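Local coordinates for DNA mismatch repair protein MutL (Aquifex aeolicus VF5, PDB 6LZJ) that binds and hydrolyses ATP as part of DNA mismatch repair, its N-terminal domain belonging to the GHKL ATPase family, at the phosphomethylphosphonic acid adenylate ester site. Numbering follows the deposited sequence.

The phosphomethylphosphonic acid adenylate ester site. Residues 22, 25-27, 30, 51, 55-56, 64, 90-92, 135. With ACP (phosphomethylphosphonic acid adenylate ester), chain B; MG (magnesium ion), chain C.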
loop_
_atom_site.group_PDB
_atom_site.type_symbol
_atom_site.label_atom_id
_atom_site.label_comp_id
_atom_site.label_asym_id
_atom_site.label_seq_id
_atom_site.Cartn_x
_atom_site.Cartn_y
_atom_site.Cartn_z
ATOM N N GLU A 22 -4.976 -2.466 -4.428
ATOM C CA GLU A 22 -6.402 -2.184 -4.431
ATOM C C GLU A 22 -6.997 -2.451 -3.074
ATOM O O GLU A 22 -7.828 -1.666 -2.574
ATOM C CB GLU A 22 -7.098 -3.033 -5.500
ATOM C CG GLU A 22 -6.787 -2.602 -6.968
ATOM C CD GLU A 22 -7.119 -1.168 -7.317
ATOM O OE1 GLU A 22 -8.010 -0.551 -6.691
ATOM O OE2 GLU A 22 -6.447 -0.651 -8.249
ATOM N N GLU A 25 -5.743 0.314 -0.579
ATOM C CA GLU A 25 -6.468 1.556 -0.846
ATOM C C GLU A 25 -7.860 1.526 -0.215
ATOM O O GLU A 25 -8.290 2.495 0.447
ATOM C CB GLU A 25 -6.564 1.787 -2.357
ATOM C CG GLU A 25 -7.293 3.087 -2.709
ATOM C CD GLU A 25 -7.286 3.348 -4.200
ATOM O OE1 GLU A 25 -8.345 3.217 -4.877
ATOM O OE2 GLU A 25 -6.193 3.661 -4.690
ATOM N N ASN A 26 -8.586 0.435 -0.457
ATOM C CA ASN A 26 -9.923 0.234 0.114
ATOM C C ASN A 26 -9.909 0.330 1.640
ATOM O O ASN A 26 -10.795 0.947 2.253
ATOM C CB ASN A 26 -10.463 -1.125 -0.324
ATOM C CG ASN A 26 -10.963 -1.137 -1.748
ATOM O OD1 ASN A 26 -11.249 -2.200 -2.316
ATOM N ND2 ASN A 26 -11.095 0.045 -2.339
ATOM N N SER A 27 -8.895 -0.241 2.269
ATOM C CA SER A 27 -8.804 -0.120 3.715
ATOM C C SER A 27 -8.614 1.315 4.140
ATOM O O SER A 27 -9.262 1.775 5.073
ATOM C CB SER A 27 -7.660 -0.980 4.231
ATOM O OG SER A 27 -7.885 -2.313 3.811
ATOM N N ALA A 30 -11.632 3.326 3.925
ATOM C CA ALA A 30 -12.554 2.976 4.992
ATOM C C ALA A 30 -12.071 3.438 6.370
ATOM O O ALA A 30 -12.552 2.920 7.387
ATOM C CB ALA A 30 -12.800 1.481 4.998
ATOM N N ASP A 51 -8.217 -5.125 7.904
ATOM C CA ASP A 51 -8.218 -3.777 8.417
ATOM C C ASP A 51 -9.234 -3.654 9.529
ATOM O O ASP A 51 -10.142 -4.489 9.717
ATOM C CB ASP A 51 -8.471 -2.720 7.282
ATOM C CG ASP A 51 -9.867 -2.775 6.716
ATOM O OD1 ASP A 51 -10.823 -2.597 7.503
ATOM O OD2 ASP A 51 -10.007 -2.974 5.502
ATOM N N GLY A 55 -15.949 -1.209 8.075
ATOM C CA GLY A 55 -16.610 -2.369 7.527
ATOM C C GLY A 55 -17.692 -2.064 6.506
ATOM O O GLY A 55 -17.929 -0.927 6.088
ATOM N N ILE A 56 -18.350 -3.142 6.100
ATOM C CA ILE A 56 -19.402 -3.115 5.093
ATOM C C ILE A 56 -20.642 -3.702 5.739
ATOM O O ILE A 56 -20.554 -4.748 6.383
ATOM C CB ILE A 56 -18.994 -3.915 3.839
ATOM C CG1 ILE A 56 -17.620 -3.453 3.329
ATOM C CG2 ILE A 56 -20.012 -3.757 2.725
ATOM C CD1 ILE A 56 -16.887 -4.499 2.477
ATOM N N VAL A 64 -20.750 -5.302 -3.421
ATOM C CA VAL A 64 -19.445 -4.758 -3.783
ATOM C C VAL A 64 -18.574 -5.751 -4.533
ATOM O O VAL A 64 -17.509 -5.370 -5.026
ATOM C CB VAL A 64 -18.735 -4.202 -2.531
ATOM C CG1 VAL A 64 -19.557 -3.068 -1.934
ATOM C CG2 VAL A 64 -18.514 -5.275 -1.496
ATOM N N GLU A 90 -15.496 -2.722 -11.230
ATOM C CA GLU A 90 -14.719 -2.075 -10.185
ATOM C C GLU A 90 -13.641 -3.022 -9.686
ATOM O O GLU A 90 -13.490 -4.122 -10.199
ATOM C CB GLU A 90 -15.619 -1.619 -9.038
ATOM C CG GLU A 90 -16.504 -0.435 -9.367
ATOM C CD GLU A 90 -15.830 0.902 -9.096
ATOM O OE1 GLU A 90 -14.604 1.012 -9.322
ATOM O OE2 GLU A 90 -16.522 1.840 -8.641
ATOM N N ALA A 91 -12.897 -2.587 -8.674
ATOM C CA ALA A 91 -11.669 -3.279 -8.325
ATOM C C ALA A 91 -11.947 -4.667 -7.749
ATOM O O ALA A 91 -11.299 -5.638 -8.151
ATOM C CB ALA A 91 -10.837 -2.439 -7.348
ATOM N N LEU A 92 -12.918 -4.801 -6.819
ATOM C CA LEU A 92 -13.109 -6.115 -6.186
ATOM C C LEU A 92 -13.645 -7.145 -7.171
ATOM O O LEU A 92 -13.250 -8.330 -7.132
ATOM C CB LEU A 92 -14.042 -5.995 -4.988
ATOM C CG LEU A 92 -13.374 -5.359 -3.754
ATOM C CD1 LEU A 92 -14.383 -5.323 -2.609
ATOM C CD2 LEU A 92 -12.075 -6.075 -3.334
ATOM N N THR A 135 -12.697 -5.328 7.960
ATOM C CA THR A 135 -12.857 -6.094 6.733
ATOM C C THR A 135 -11.612 -6.930 6.530
ATOM O O THR A 135 -10.486 -6.493 6.810
ATOM C CB THR A 135 -13.067 -5.168 5.514
ATOM O OG1 THR A 135 -14.244 -4.413 5.722
ATOM C CG2 THR A 135 -13.199 -5.929 4.251
HETATM P PG ACP B . -11.886 2.083 -7.102
HETATM O O1G ACP B . -11.306 1.033 -6.225
HETATM O O2G ACP B . -11.969 1.544 -8.623
HETATM O O3G ACP B . -11.117 3.507 -6.992
HETATM P PB ACP B . -14.046 1.433 -5.197
HETATM O O1B ACP B . -13.112 1.548 -4.071
HETATM O O2B ACP B . -15.422 2.182 -4.821
HETATM C C3B ACP B . -13.581 2.422 -6.620
HETATM P PA ACP B . -13.931 -1.391 -5.020
HETATM O O1A ACP B . -12.455 -1.205 -4.714
HETATM O O2A ACP B . -14.303 -2.499 -5.961
HETATM O O3A ACP B . -14.470 -0.021 -5.704
HETATM O "O5'" ACP B . -14.728 -1.461 -3.631
HETATM C "C5'" ACP B . -16.141 -1.370 -3.792
HETATM C "C4'" ACP B . -16.762 -0.864 -2.507
HETATM O "O4'" ACP B . -16.552 -1.832 -1.477
HETATM C "C3'" ACP B . -16.146 0.402 -1.957
HETATM O "O3'" ACP B . -16.739 1.571 -2.542
HETATM C "C2'" ACP B . -16.460 0.308 -0.496
HETATM O "O2'" ACP B . -17.816 0.786 -0.301
HETATM C "C1'" ACP B . -16.514 -1.187 -0.225
HETATM N N9 ACP B . -15.253 -1.652 0.397
HETATM C C8 ACP B . -14.338 -2.416 -0.223
HETATM N N7 ACP B . -13.328 -2.703 0.616
HETATM C C5 ACP B . -13.630 -2.147 1.794
HETATM C C6 ACP B . -13.007 -2.102 3.123
HETATM N N6 ACP B . -11.793 -2.709 3.334
HETATM N N1 ACP B . -13.636 -1.424 4.083
HETATM C C2 ACP B . -14.836 -0.832 3.880
HETATM N N3 ACP B . -15.472 -0.806 2.709
HETATM C C4 ACP B . -14.919 -1.472 1.648
HETATM MG MG MG C . -11.331 0.500 -4.291
HETATM O O HOH W 1 -10.381 2.319 -3.811
HETATM O O HOH W 2 -9.517 -0.661 -4.606
HETATM O O HOH W 3 -9.543 -4.011 1.893
HETATM O O HOH W 4 -13.322 -1.959 6.773
HETATM O O HOH W 5 -11.276 -4.291 -0.414
#
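ACP (AMPPCP), an ATP analogue with a methylene bridge between its beta- and gamma-phosphates, fills the GHKL nucleotide pocket of MutL. The adenine faces are packed tightly. Ile56 lays CG1 and CD1 over one, with CG1 3.9 Å from the centroid of the six-membered ring of ACP, and Thr135 adds its CB. Against the other come the Ala30 methyl CB, 3.3 Å from ACP C2, and Asn26 CB near N7. Along the N6/N7 edge, by contrast, waters 3 and 5 do the bridging. Asp51 reads the base: CG takes the crowded position between backbone N and carbonyl carbon (chi1 68°), and OD2 accepts the exocyclic amine ACP N6 at 2.8 Å on its syn lone pair (155° at H). Ser27 OG donates to the anti lone pair of OD2, fixing the carboxylate. OD1 holds water 4, which also meets ACP N1, Thr135 OG1 and Gly55 N. An alanine at Asp51 would remove the acceptor of ACP N6 and the hold on water 4, and would probably weaken adenine recognition. At the phosphates, Leu92 N donates to ACP O2A (2.8 Å, 171°); poorly ordered Glu90 lies beside the methylene. One oxygen from each phosphate binds magnesium, as do waters 1 and 2, held by Glu25 and Glu22. Asn26 ND2 is modelled 2.0 Å from MG, and OD1 2.9 Å from the acceptor ACP O1A; this family's asparagine coordinates through oxygen, so the amide may be flipped. The site holds Mg-ATP for hydrolysis, Glu22 being the family's catalytic base.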